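PDB 3QWN: hypothetical nigD-like protein, which is of unknown molecular function but, as a NigD-like protein, probably acts as an immunity factor (antitoxin) that protects its bacterial host from a toxin. Local coordinates for residues 14-19 with 52-57; 29-34 with 107-112; 41-46 with 73-78; 100-105 with 114-119. All coordinates share one frame; numbering follows the deposited sequence.

In the fold
From the N terminus, interaction 1 opens first: strand 14-19 closes a loop by pairing with 52-57, so that the first and last strands of the N-terminal OB-domain sheet meet. Interaction 2 starts inside that loop, at 29-34, and closes far along the chain at 107-112, so the two cross. Interaction 3 (41-46 with 73-78) crosses interaction 1 as well, nests within interaction 2, and holds a surface loop against the same sheet. Interaction 4 follows 1 and 3 in series but crosses 2, because both use the hairpin 101-108 and 111-120. Interactions 1 and 3 serve the N-terminal domain and 4 the C-terminal one, whereas 2 bridges them, helped by F14 packing on M114 and I115.

Interaction 1 of 4, residues 14-19 with 52-57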
loop_
_atom_site.group_PDB
_atom_site.type_symbol
_atom_site.label_atom_id
_atom_site.label_comp_id
_atom_site.label_asym_id
_atom_site.label_seq_id
_atom_site.Cartn_x
_atom_site.Cartn_y
_atom_site.Cartn_z
ATOM N N PHE A 14 -6.910 1.050 -5.824
ATOM C CA PHE A 14 -6.572 1.644 -4.524
ATOM C C PHE A 14 -7.497 2.818 -4.357
ATOM O O PHE A 14 -7.482 3.727 -5.196
ATOM C CB PHE A 14 -5.074 2.113 -4.497
ATOM C CG PHE A 14 -4.031 1.018 -4.404
ATOM C CD1 PHE A 14 -3.754 0.199 -5.496
ATOM C CD2 PHE A 14 -3.332 0.797 -3.217
ATOM C CE1 PHE A 14 -2.827 -0.848 -5.388
ATOM C CE2 PHE A 14 -2.384 -0.231 -3.123
ATOM C CZ PHE A 14 -2.120 -1.029 -4.216
ATOM N N VAL A 15 -8.330 2.801 -3.324
ATOM C CA VAL A 15 -9.296 3.880 -3.029
ATOM C C VAL A 15 -9.344 4.089 -1.526
ATOM O O VAL A 15 -8.767 3.308 -0.732
ATOM C CB VAL A 15 -10.743 3.586 -3.594
ATOM C CG1 VAL A 15 -10.765 3.442 -5.126
ATOM C CG2 VAL A 15 -11.402 2.375 -2.915
ATOM N N THR A 16 -10.060 5.143 -1.139
ATOM C CA THR A 16 -10.414 5.442 0.241
ATOM C C THR A 16 -11.948 5.350 0.333
ATOM O O THR A 16 -12.644 5.795 -0.573
ATOM C CB THR A 16 -9.846 6.789 0.700
ATOM O OG1 THR A 16 -8.433 6.774 0.518
ATOM C CG2 THR A 16 -10.138 7.072 2.164
ATOM N N VAL A 17 -12.461 4.702 1.352
ATOM C CA VAL A 17 -13.912 4.643 1.570
ATOM C C VAL A 17 -14.212 5.277 2.919
ATOM O O VAL A 17 -13.380 5.212 3.819
ATOM C CB VAL A 17 -14.549 3.234 1.448
ATOM C CG1 VAL A 17 -14.469 2.713 0.030
ATOM C CG2 VAL A 17 -13.938 2.239 2.441
ATOM N N LYS A 18 -15.386 5.909 3.052
ATOM C CA LYS A 18 -15.885 6.482 4.298
ATOM C C LYS A 18 -17.233 5.880 4.584
ATOM O O LYS A 18 -18.021 5.612 3.657
ATOM C CB LYS A 18 -15.995 8.023 4.266
ATOM C CG LYS A 18 -14.793 8.737 3.658
ATOM C CD LYS A 18 -14.711 10.210 4.038
ATOM C CE LYS A 18 -13.361 10.734 3.568
ATOM N NZ LYS A 18 -13.197 12.209 3.700
ATOM N N ALA A 19 -17.470 5.633 5.880
ATOM C CA ALA A 19 -18.697 5.153 6.472
ATOM C C ALA A 19 -19.398 6.299 7.178
ATOM O O ALA A 19 -18.757 7.267 7.623
ATOM C CB ALA A 19 -18.412 4.038 7.456
ATOM N N SER A 52 -12.781 6.322 7.957
ATOM C CA SER A 52 -12.207 6.164 6.610
ATOM C C SER A 52 -11.225 5.031 6.612
ATOM O O SER A 52 -10.475 4.850 7.580
ATOM C CB SER A 52 -11.500 7.428 6.138
ATOM O OG SER A 52 -12.439 8.462 5.921
ATOM N N ARG A 53 -11.223 4.269 5.541
ATOM C CA ARG A 53 -10.287 3.170 5.340
ATOM C C ARG A 53 -9.733 3.204 3.940
ATOM O O ARG A 53 -10.470 3.465 2.987
ATOM C CB ARG A 53 -10.946 1.800 5.605
ATOM C CG ARG A 53 -11.431 1.636 7.019
ATOM C CD ARG A 53 -11.766 0.203 7.350
ATOM N NE ARG A 53 -10.572 -0.549 7.711
ATOM C CZ ARG A 53 -10.061 -0.611 8.933
ATOM N NH1 ARG A 53 -10.627 0.060 9.935
ATOM N NH2 ARG A 53 -8.977 -1.338 9.165
ATOM N N ARG A 54 -8.414 2.967 3.833
ATOM C CA ARG A 54 -7.652 2.775 2.601
ATOM C C ARG A 54 -7.874 1.294 2.243
ATOM O O ARG A 54 -7.510 0.428 3.043
ATOM C CB ARG A 54 -6.178 3.141 2.842
ATOM C CG ARG A 54 -5.215 2.970 1.663
ATOM C CD ARG A 54 -5.421 4.051 0.658
ATOM N NE ARG A 54 -4.464 4.027 -0.452
ATOM C CZ ARG A 54 -4.576 4.812 -1.521
ATOM N NH1 ARG A 54 -5.600 5.650 -1.631
ATOM N NH2 ARG A 54 -3.685 4.743 -2.502
ATOM N N VAL A 55 -8.534 1.002 1.088
ATOM C CA VAL A 55 -8.919 -0.359 0.694
ATOM C C VAL A 55 -8.708 -0.595 -0.812
ATOM O O VAL A 55 -8.480 0.347 -1.563
ATOM C CB VAL A 55 -10.447 -0.612 1.055
ATOM C CG1 VAL A 55 -10.700 -0.645 2.563
ATOM C CG2 VAL A 55 -11.374 0.400 0.372
HETATM N N MSE A 56 -8.866 -1.864 -1.247
HETATM C CA MSE A 56 -8.924 -2.306 -2.650
HETATM C C MSE A 56 -10.422 -2.437 -3.040
HETATM O O MSE A 56 -11.257 -2.908 -2.253
HETATM C CB MSE A 56 -8.166 -3.626 -2.885
HETATM C CG MSE A 56 -6.672 -3.504 -2.573
HETATM SE SE MSE A 56 -5.793 -2.040 -3.564
HETATM C CE MSE A 56 -6.075 -2.704 -5.372
ATOM N N SER A 57 -10.777 -1.991 -4.234
ATOM C CA SER A 57 -12.180 -2.064 -4.615
ATOM C C SER A 57 -12.375 -2.211 -6.096
ATOM O O SER A 57 -11.667 -1.599 -6.904
ATOM C CB SER A 57 -12.911 -0.798 -4.149
ATOM O OG SER A 57 -14.303 -0.794 -4.408
#
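Strands 13-19 and 52-63 are zipped together by an antiparallel ladder in which F14, R54 and V15 lose the most surface. F14 and selenomethionine M56 run side by side in the same direction, M56 bending at chi2 and chi3. That bend puts SE of M56 3.5 Å from the centroid of the F14 ring and 7° off its normal, a Met-aromatic contact over the face. R54 has CG anti to its backbone N and bends at chi2 (74°), which brings NH2 within 3.6 Å of F14 CB. F14 CB thus lies over one face of the guanidinium, while T16 OG1 stands at its edge. The nitrogens are satisfied by other partners: NH1 in a salt bridge with D31, NH2 by N113 and NE by S165. V15 N gives a nearly straight bond (172°) to V55 O at 3.0 Å, and V55 N returns one to V15 O at 2.9 Å. On the sheet face of V15, V17 and V55, CG2 of V55 lies 3.8 Å from both V15 CG2 and V17 CG2. V15 touches L28 of strand 25-30, V55 touches L75 of strand 68-77, and W106 of strand 101-108 meets the F14 ring edge-to-face.

Interaction 2 of 4, residues 29-34 with 107-112; sequences IPDNGE and LGRGYL
R109 carries nearly all of this contact, reaching from a hairpin tip to the bend at 29-34. Two hydrogen bonds converge on one backbone oxygen: NE of R109 lies 2.7 Å and NH2 of R109 2.9 Å from D31 O, a side-on, two-nitrogen grip on a single acceptor. D31 O sits close to the guanidinium plane, but the donors approach from above the plane of its carbonyl and the N-H angles are only 138° and 131°, so both bonds are bent. Over the guanidinium face, P30 O lies 3.3 Å from R109 CZ. Van der Waals contact is slight: the methyl I29 CG2 packs 3.6 Å from R109 NH1. Electrostatics may contribute at longer range, since D31 OD1 is 4.5 Å from R109 NE with no N-H directed at it; R54 engages that carboxylate. The mixture suggests that partial negative charge from the carbonyls holds the arginine. R109 is positioned by its backbone: Y111 N bonds to G108 O at 3.1 Å and G108 N to Y111 O at 2.9 Å. This is a beta hairpin with a two-residue loop, a type I' turn, its tip joining the C-terminal domain to the N-terminal OB domain.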
loop_
_atom_site.group_PDB
_atom_site.type_symbol
_atom_site.label_atom_id
_atom_site.label_comp_id
_atom_site.label_asym_id
_atom_site.label_seq_id
_atom_site.Cartn_x
_atom_site.Cartn_y
_atom_site.Cartn_z
ATOM N N ILE A 29 -13.379 7.476 -2.559
ATOM C CA ILE A 29 -12.502 8.533 -3.065
ATOM C C ILE A 29 -11.431 7.867 -3.898
ATOM O O ILE A 29 -10.516 7.231 -3.358
ATOM C CB ILE A 29 -11.917 9.491 -1.995
ATOM C CG1 ILE A 29 -12.983 9.895 -0.952
ATOM C CG2 ILE A 29 -11.299 10.711 -2.675
ATOM C CD1 ILE A 29 -12.452 10.461 0.209
ATOM N N PRO A 30 -11.586 7.946 -5.241
ATOM C CA PRO A 30 -10.565 7.359 -6.125
ATOM C C PRO A 30 -9.242 8.092 -5.969
ATOM O O PRO A 30 -9.220 9.223 -5.507
ATOM C CB PRO A 30 -11.145 7.565 -7.534
ATOM C CG PRO A 30 -12.549 8.015 -7.351
ATOM C CD PRO A 30 -12.610 8.681 -6.019
ATOM N N ASP A 31 -8.140 7.453 -6.339
ATOM C CA ASP A 31 -6.844 8.120 -6.245
ATOM C C ASP A 31 -6.722 9.198 -7.333
ATOM O O ASP A 31 -6.212 10.288 -7.078
ATOM C CB ASP A 31 -5.727 7.072 -6.363
ATOM C CG ASP A 31 -5.280 6.442 -5.053
ATOM O OD1 ASP A 31 -5.971 6.648 -4.021
ATOM O OD2 ASP A 31 -4.222 5.775 -5.050
ATOM N N ASN A 32 -7.280 8.901 -8.521
ATOM C CA ASN A 32 -7.260 9.710 -9.745
ATOM C C ASN A 32 -8.333 10.830 -9.805
ATOM O O ASN A 32 -8.146 11.779 -10.562
ATOM C CB ASN A 32 -7.401 8.790 -10.992
ATOM C CG ASN A 32 -8.453 7.666 -10.921
ATOM O OD1 ASN A 32 -9.594 7.833 -10.453
ATOM N ND2 ASN A 32 -8.107 6.500 -11.454
ATOM N N GLY A 33 -9.418 10.729 -9.038
ATOM C CA GLY A 33 -10.491 11.713 -9.094
ATOM C C GLY A 33 -10.996 12.261 -7.780
ATOM O O GLY A 33 -10.380 12.082 -6.723
ATOM N N GLU A 34 -12.110 12.992 -7.862
ATOM C CA GLU A 34 -12.769 13.629 -6.736
ATOM C C GLU A 34 -13.656 12.600 -6.014
ATOM O O GLU A 34 -14.009 11.571 -6.588
ATOM C CB GLU A 34 -13.599 14.819 -7.269
ATOM C CG GLU A 34 -13.430 16.121 -6.492
ATOM C CD GLU A 34 -12.116 16.857 -6.682
ATOM O OE1 GLU A 34 -11.839 17.311 -7.816
ATOM O OE2 GLU A 34 -11.373 17.001 -5.684
ATOM N N LEU A 107 3.914 6.461 -6.414
ATOM C CA LEU A 107 3.497 7.423 -5.406
ATOM C C LEU A 107 2.082 7.908 -5.755
ATOM O O LEU A 107 1.778 8.149 -6.932
ATOM C CB LEU A 107 4.473 8.594 -5.341
ATOM C CG LEU A 107 5.874 8.330 -4.819
ATOM C CD1 LEU A 107 6.740 9.543 -5.057
ATOM C CD2 LEU A 107 5.864 7.963 -3.335
ATOM N N GLY A 108 1.230 8.006 -4.748
ATOM C CA GLY A 108 -0.119 8.488 -4.959
ATOM C C GLY A 108 -0.906 8.720 -3.693
ATOM O O GLY A 108 -0.956 7.849 -2.820
ATOM N N ARG A 109 -1.567 9.887 -3.630
ATOM C CA ARG A 109 -2.457 10.342 -2.561
ATOM C C ARG A 109 -1.891 10.164 -1.135
ATOM O O ARG A 109 -2.590 9.712 -0.227
ATOM C CB ARG A 109 -3.847 9.695 -2.692
ATOM C CG ARG A 109 -4.845 10.847 -2.710
ATOM C CD ARG A 109 -6.217 10.525 -3.188
ATOM N NE ARG A 109 -6.539 11.130 -4.483
ATOM C CZ ARG A 109 -7.534 11.990 -4.684
ATOM N NH1 ARG A 109 -8.283 12.401 -3.665
ATOM N NH2 ARG A 109 -7.781 12.454 -5.904
ATOM N N GLY A 110 -0.646 10.578 -0.958
ATOM C CA GLY A 110 0.041 10.532 0.327
ATOM C C GLY A 110 0.640 9.197 0.707
ATOM O O GLY A 110 1.145 9.049 1.819
ATOM N N TYR A 111 0.600 8.218 -0.210
ATOM C CA TYR A 111 1.154 6.889 0.020
ATOM C C TYR A 111 2.169 6.466 -1.054
ATOM O O TYR A 111 2.193 7.018 -2.167
ATOM C CB TYR A 111 0.032 5.859 0.019
ATOM C CG TYR A 111 -1.056 6.043 1.044
ATOM C CD1 TYR A 111 -0.961 5.451 2.302
ATOM C CD2 TYR A 111 -2.246 6.683 0.715
ATOM C CE1 TYR A 111 -1.976 5.592 3.251
ATOM C CE2 TYR A 111 -3.286 6.796 1.635
ATOM C CZ TYR A 111 -3.152 6.239 2.901
ATOM O OH TYR A 111 -4.203 6.314 3.795
ATOM N N LEU A 112 2.971 5.429 -0.721
ATOM C CA LEU A 112 3.818 4.706 -1.650
ATOM C C LEU A 112 3.034 3.397 -1.908
ATOM O O LEU A 112 2.988 2.541 -1.033
ATOM C CB LEU A 112 5.259 4.483 -1.126
ATOM C CG LEU A 112 6.140 3.560 -2.003
ATOM C CD1 LEU A 112 6.573 4.251 -3.301
ATOM C CD2 LEU A 112 7.337 3.009 -1.222
#

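Interaction 3 of 4, residues 41-46 with 73-78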
loop_
_atom_site.group_PDB
_atom_site.type_symbol
_atom_site.label_atom_id
_atom_site.label_comp_id
_atom_site.label_asym_id
_atom_site.label_seq_id
_atom_site.Cartn_x
_atom_site.Cartn_y
_atom_site.Cartn_z
ATOM N N ASP A 41 -23.850 0.014 -2.546
ATOM C CA ASP A 41 -22.785 -0.860 -2.104
ATOM C C ASP A 41 -23.322 -2.259 -2.207
ATOM O O ASP A 41 -24.050 -2.724 -1.311
ATOM C CB ASP A 41 -22.256 -0.527 -0.699
ATOM C CG ASP A 41 -21.192 -1.495 -0.190
ATOM O OD1 ASP A 41 -20.628 -2.249 -1.004
ATOM O OD2 ASP A 41 -20.941 -1.512 1.017
ATOM N N ARG A 42 -22.998 -2.928 -3.330
ATOM C CA ARG A 42 -23.485 -4.283 -3.580
ATOM C C ARG A 42 -22.815 -5.325 -2.655
ATOM O O ARG A 42 -23.360 -6.412 -2.510
ATOM C CB ARG A 42 -23.332 -4.681 -5.054
ATOM C CG ARG A 42 -24.012 -3.712 -6.002
ATOM C CD ARG A 42 -24.545 -4.443 -7.203
ATOM N NE ARG A 42 -25.327 -3.556 -8.058
ATOM C CZ ARG A 42 -25.987 -3.954 -9.141
ATOM N NH1 ARG A 42 -25.980 -5.234 -9.500
ATOM N NH2 ARG A 42 -26.663 -3.079 -9.872
ATOM N N THR A 43 -21.704 -4.974 -1.982
ATOM C CA THR A 43 -21.007 -5.879 -1.073
ATOM C C THR A 43 -21.702 -5.959 0.299
ATOM O O THR A 43 -21.457 -6.907 1.044
ATOM C CB THR A 43 -19.544 -5.477 -0.902
ATOM O OG1 THR A 43 -19.431 -4.311 -0.089
ATOM C CG2 THR A 43 -18.859 -5.234 -2.199
ATOM N N GLY A 44 -22.515 -4.959 0.639
ATOM C CA GLY A 44 -23.160 -4.891 1.945
ATOM C C GLY A 44 -22.144 -4.826 3.076
ATOM O O GLY A 44 -22.361 -5.408 4.136
ATOM N N SER A 45 -20.980 -4.183 2.832
ATOM C CA SER A 45 -19.903 -4.046 3.802
ATOM C C SER A 45 -20.273 -3.055 4.884
ATOM O O SER A 45 -21.146 -2.197 4.704
ATOM C CB SER A 45 -18.621 -3.604 3.121
ATOM O OG SER A 45 -18.193 -4.623 2.245
ATOM N N ALA A 46 -19.593 -3.187 6.015
ATOM C CA ALA A 46 -19.786 -2.344 7.175
ATOM C C ALA A 46 -18.447 -2.091 7.841
ATOM O O ALA A 46 -17.793 -3.044 8.255
ATOM C CB ALA A 46 -20.745 -3.030 8.142
ATOM N N TYR A 73 -18.744 -3.014 -6.189
ATOM C CA TYR A 73 -18.967 -4.434 -6.498
ATOM C C TYR A 73 -18.126 -5.319 -5.589
ATOM O O TYR A 73 -18.563 -6.406 -5.249
ATOM C CB TYR A 73 -18.684 -4.731 -7.989
ATOM C CG TYR A 73 -19.701 -4.039 -8.878
ATOM C CD1 TYR A 73 -20.988 -4.555 -9.038
ATOM C CD2 TYR A 73 -19.397 -2.840 -9.515
ATOM C CE1 TYR A 73 -21.952 -3.876 -9.787
ATOM C CE2 TYR A 73 -20.339 -2.173 -10.283
ATOM C CZ TYR A 73 -21.622 -2.686 -10.414
ATOM O OH TYR A 73 -22.551 -2.020 -11.191
ATOM N N SER A 74 -16.932 -4.864 -5.182
ATOM C CA SER A 74 -16.085 -5.623 -4.233
ATOM C C SER A 74 -15.229 -4.693 -3.411
ATOM O O SER A 74 -14.935 -3.604 -3.850
ATOM C CB SER A 74 -15.238 -6.691 -4.918
ATOM O OG SER A 74 -14.076 -6.139 -5.493
ATOM N N LEU A 75 -14.915 -5.102 -2.197
ATOM C CA LEU A 75 -14.061 -4.404 -1.243
ATOM C C LEU A 75 -13.206 -5.376 -0.535
ATOM O O LEU A 75 -13.689 -6.434 -0.136
ATOM C CB LEU A 75 -14.849 -3.636 -0.174
ATOM C CG LEU A 75 -15.485 -2.317 -0.522
ATOM C CD1 LEU A 75 -16.356 -1.845 0.648
ATOM C CD2 LEU A 75 -14.450 -1.243 -0.881
ATOM N N GLN A 76 -11.940 -5.025 -0.348
ATOM C CA GLN A 76 -11.042 -5.838 0.454
ATOM C C GLN A 76 -9.971 -4.948 1.061
ATOM O O GLN A 76 -9.697 -3.857 0.571
ATOM C CB GLN A 76 -10.455 -7.030 -0.310
ATOM C CG GLN A 76 -9.391 -6.687 -1.310
ATOM C CD GLN A 76 -8.994 -7.916 -2.068
ATOM O OE1 GLN A 76 -9.793 -8.534 -2.794
ATOM N NE2 GLN A 76 -7.737 -8.270 -1.947
ATOM N N SER A 77 -9.410 -5.399 2.150
ATOM C CA SER A 77 -8.391 -4.669 2.854
ATOM C C SER A 77 -7.065 -4.688 2.102
ATOM O O SER A 77 -6.833 -5.508 1.193
ATOM C CB SER A 77 -8.210 -5.275 4.238
ATOM O OG SER A 77 -7.646 -6.572 4.142
ATOM N N LEU A 78 -6.198 -3.762 2.492
ATOM C CA LEU A 78 -4.824 -3.688 2.025
ATOM C C LEU A 78 -3.967 -3.424 3.259
ATOM O O LEU A 78 -4.510 -3.073 4.327
ATOM C CB LEU A 78 -4.608 -2.668 0.888
ATOM C CG LEU A 78 -5.046 -1.213 1.055
ATOM C CD1 LEU A 78 -4.121 -0.457 1.958
ATOM C CD2 LEU A 78 -4.983 -0.505 -0.257
#
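Residues 41-46 leave strand 36-41 through a type I turn from D41 to G44, and the rotamers along this loop decide what it presents to strand 68-77. T43 is the pivot. With chi1 at 74°, its OG1 takes the crowded position between backbone N and carbonyl carbon and turns back to D41, giving its proton to D41 OD1 at 2.6 Å along the syn lone pair. The backbone N of T43 also bonds to D41 OD1, at 3.1 Å, from above the carboxylate plane; this is an Asx turn. One carboxylate oxygen therefore holds T43 by both main chain and side chain, while D41 OD2 accepts from S45 N. Because OG1 is tied inward, the methyl faces the strand: T43 CG2 lies 3.3 Å from Y73 O and 3.5 Å from S74 CA. At one end, S45 has OG anti to its carbonyl carbon and L75 likewise has CG anti to its own; this sets L75 CD1 3.7 Å from S45 OG and 3.8 Å from S45 CB. At the other end R42, bent at chi2 (-147°) and poorly ordered, runs alongside Y73 in the same direction, with R42 CD 3.7 Å from Y73 CE1 and the guanidinium and ring planes 53° apart. The hydroxyl of Y73 is bonded to E60, and Y73 with S74 forms a classic bulge opposite N58. Chemically, the side-chain polar bonds of 41-46 serve mainly to fix the loop's own shape, and what meets residues 73-75 is largely methyl and methylene carbon, so the two segments adhere by van der Waals packing.

Interaction 4 of 4, residues 100-105 with 114-119; sequences VDVVSI and MILNLK
A beta hairpin with a classic bulge joins these segments, part of a three-stranded antiparallel sheet in the NigD-like C-terminal beta sandwich domain. Regular pairing of D101 with N117 and of V102 with L116 slips by one residue at V103, so that V103 and S104 both face I115. The extra residue makes a bump: the V103 side chain, with CG1 anti to the backbone N (chi1 175°) and CG2 therefore anti to the carbonyl carbon, leans on the other strand between I115 and N117. Its CB lies 3.9 Å from I115 CG2, and its CG2 lies 3.9 Å from N117 CB, so the branched head occupies the dip between two successive side chains of that sheet face. The face of V102, L116, I105 and M114 is shaped differently. There V102 CG2 fits obliquely against L116 CD2 at 3.8 Å, and V100 CG2 approaches the same methyl, L116 CD2, at 4.1 Å, so both valines converge on one leucine methyl. Selenomethionine M114 starts from the crowded chi1 position (72°) and bends at chi3, which brings it alongside the extended I105, pointing the same way, with M114 CE 3.8 Å from I105 CD1. L118 CD1 meets V100 CG1. Strands 142-150, 181-190 and 196-209 pack on this face, with L147 on V100 and L116, Y187 on V100 and V102, F185 on I105 and M114, and Y202 on V102 and I105. At the bulge itself, I115 O accepts from two successive amides: V103 N at 2.8 Å and, weakly, S104 N at 3.5 Å.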
loop_
_atom_site.group_PDB
_atom_site.type_symbol
_atom_site.label_atom_id
_atom_site.label_comp_id
_atom_site.label_asym_id
_atom_site.label_seq_id
_atom_site.Cartn_x
_atom_site.Cartn_y
_atom_site.Cartn_z
ATOM N N VAL A 100 9.364 -11.696 -2.823
ATOM C CA VAL A 100 8.182 -11.184 -3.510
ATOM C C VAL A 100 8.649 -10.626 -4.853
ATOM O O VAL A 100 9.848 -10.362 -5.039
ATOM C CB VAL A 100 7.365 -10.099 -2.709
ATOM C CG1 VAL A 100 6.962 -10.559 -1.316
ATOM C CG2 VAL A 100 8.075 -8.738 -2.671
ATOM N N ASP A 101 7.695 -10.398 -5.768
ATOM C CA ASP A 101 7.925 -9.665 -6.999
ATOM C C ASP A 101 7.130 -8.370 -6.906
ATOM O O ASP A 101 6.048 -8.352 -6.313
ATOM C CB ASP A 101 7.517 -10.474 -8.248
ATOM C CG ASP A 101 8.370 -11.692 -8.547
ATOM O OD1 ASP A 101 9.567 -11.706 -8.150
ATOM O OD2 ASP A 101 7.859 -12.616 -9.189
ATOM N N VAL A 102 7.665 -7.285 -7.451
ATOM C CA VAL A 102 6.917 -6.037 -7.511
ATOM C C VAL A 102 6.240 -6.020 -8.897
ATOM O O VAL A 102 6.932 -6.104 -9.909
ATOM C CB VAL A 102 7.767 -4.779 -7.230
ATOM C CG1 VAL A 102 6.968 -3.503 -7.524
ATOM C CG2 VAL A 102 8.298 -4.785 -5.791
ATOM N N VAL A 103 4.897 -5.984 -8.937
ATOM C CA VAL A 103 4.128 -5.925 -10.192
ATOM C C VAL A 103 4.058 -4.464 -10.673
ATOM O O VAL A 103 4.274 -4.196 -11.835
ATOM C CB VAL A 103 2.704 -6.526 -9.984
ATOM C CG1 VAL A 103 1.844 -6.354 -11.236
ATOM C CG2 VAL A 103 2.799 -7.991 -9.592
ATOM N N SER A 104 3.700 -3.541 -9.769
ATOM C CA SER A 104 3.538 -2.121 -10.022
ATOM C C SER A 104 3.813 -1.366 -8.717
ATOM O O SER A 104 3.540 -1.894 -7.654
ATOM C CB SER A 104 2.145 -1.848 -10.571
ATOM O OG SER A 104 1.900 -0.492 -10.910
ATOM N N ILE A 105 4.457 -0.205 -8.789
ATOM C CA ILE A 105 4.823 0.610 -7.616
ATOM C C ILE A 105 4.755 2.093 -8.028
ATOM O O ILE A 105 5.175 2.446 -9.136
ATOM C CB ILE A 105 6.233 0.202 -7.065
ATOM C CG1 ILE A 105 6.545 0.928 -5.716
ATOM C CG2 ILE A 105 7.371 0.320 -8.138
ATOM C CD1 ILE A 105 7.666 0.302 -4.921
HETATM N N MSE A 114 1.891 -0.156 -3.914
HETATM C CA MSE A 114 2.517 -1.244 -4.619
HETATM C C MSE A 114 1.636 -2.447 -4.636
HETATM O O MSE A 114 0.885 -2.707 -3.683
HETATM C CB MSE A 114 3.927 -1.615 -4.079
HETATM C CG MSE A 114 3.959 -2.312 -2.723
HETATM SE SE MSE A 114 5.808 -2.311 -1.988
HETATM C CE MSE A 114 5.930 -0.405 -1.585
ATOM N N ILE A 115 1.750 -3.171 -5.761
ATOM C CA ILE A 115 1.128 -4.456 -6.021
ATOM C C ILE A 115 2.270 -5.457 -6.035
ATOM O O ILE A 115 3.218 -5.314 -6.815
ATOM C CB ILE A 115 0.311 -4.474 -7.323
ATOM C CG1 ILE A 115 -0.766 -3.369 -7.324
ATOM C CG2 ILE A 115 -0.280 -5.858 -7.535
ATOM C CD1 ILE A 115 -1.530 -3.225 -8.673
ATOM N N LEU A 116 2.199 -6.442 -5.145
ATOM C CA LEU A 116 3.211 -7.483 -5.065
ATOM C C LEU A 116 2.674 -8.792 -5.576
ATOM O O LEU A 116 1.471 -9.031 -5.521
ATOM C CB LEU A 116 3.698 -7.672 -3.611
ATOM C CG LEU A 116 4.182 -6.441 -2.837
ATOM C CD1 LEU A 116 4.535 -6.823 -1.411
ATOM C CD2 LEU A 116 5.385 -5.765 -3.533
ATOM N N ASN A 117 3.561 -9.647 -6.069
ATOM C CA ASN A 117 3.199 -11.013 -6.410
ATOM C C ASN A 117 3.958 -11.918 -5.466
ATOM O O ASN A 117 5.180 -11.790 -5.294
ATOM C CB ASN A 117 3.417 -11.410 -7.880
ATOM C CG ASN A 117 2.776 -12.750 -8.159
ATOM O OD1 ASN A 117 1.536 -12.886 -8.193
ATOM N ND2 ASN A 117 3.600 -13.796 -8.206
ATOM N N LEU A 118 3.206 -12.799 -4.826
ATOM C CA LEU A 118 3.634 -13.779 -3.837
ATOM C C LEU A 118 3.335 -15.171 -4.318
ATOM O O LEU A 118 2.374 -15.373 -5.061
ATOM C CB LEU A 118 2.789 -13.551 -2.553
ATOM C CG LEU A 118 3.274 -12.592 -1.510
ATOM C CD1 LEU A 118 3.167 -11.153 -1.987
ATOM C CD2 LEU A 118 2.428 -12.738 -0.292
ATOM N N LYS A 119 4.082 -16.129 -3.819
ATOM C CA LYS A 119 3.823 -17.540 -4.011
ATOM C C LYS A 119 3.446 -18.015 -2.610
ATOM O O LYS A 119 4.233 -17.883 -1.667
ATOM C CB LYS A 119 5.009 -18.291 -4.673
ATOM C CG LYS A 119 5.045 -18.172 -6.206
ATOM C CD LYS A 119 4.398 -19.375 -6.915
ATOM C CE LYS A 119 4.834 -19.553 -8.355
ATOM N NZ LYS A 119 4.167 -20.731 -8.981
#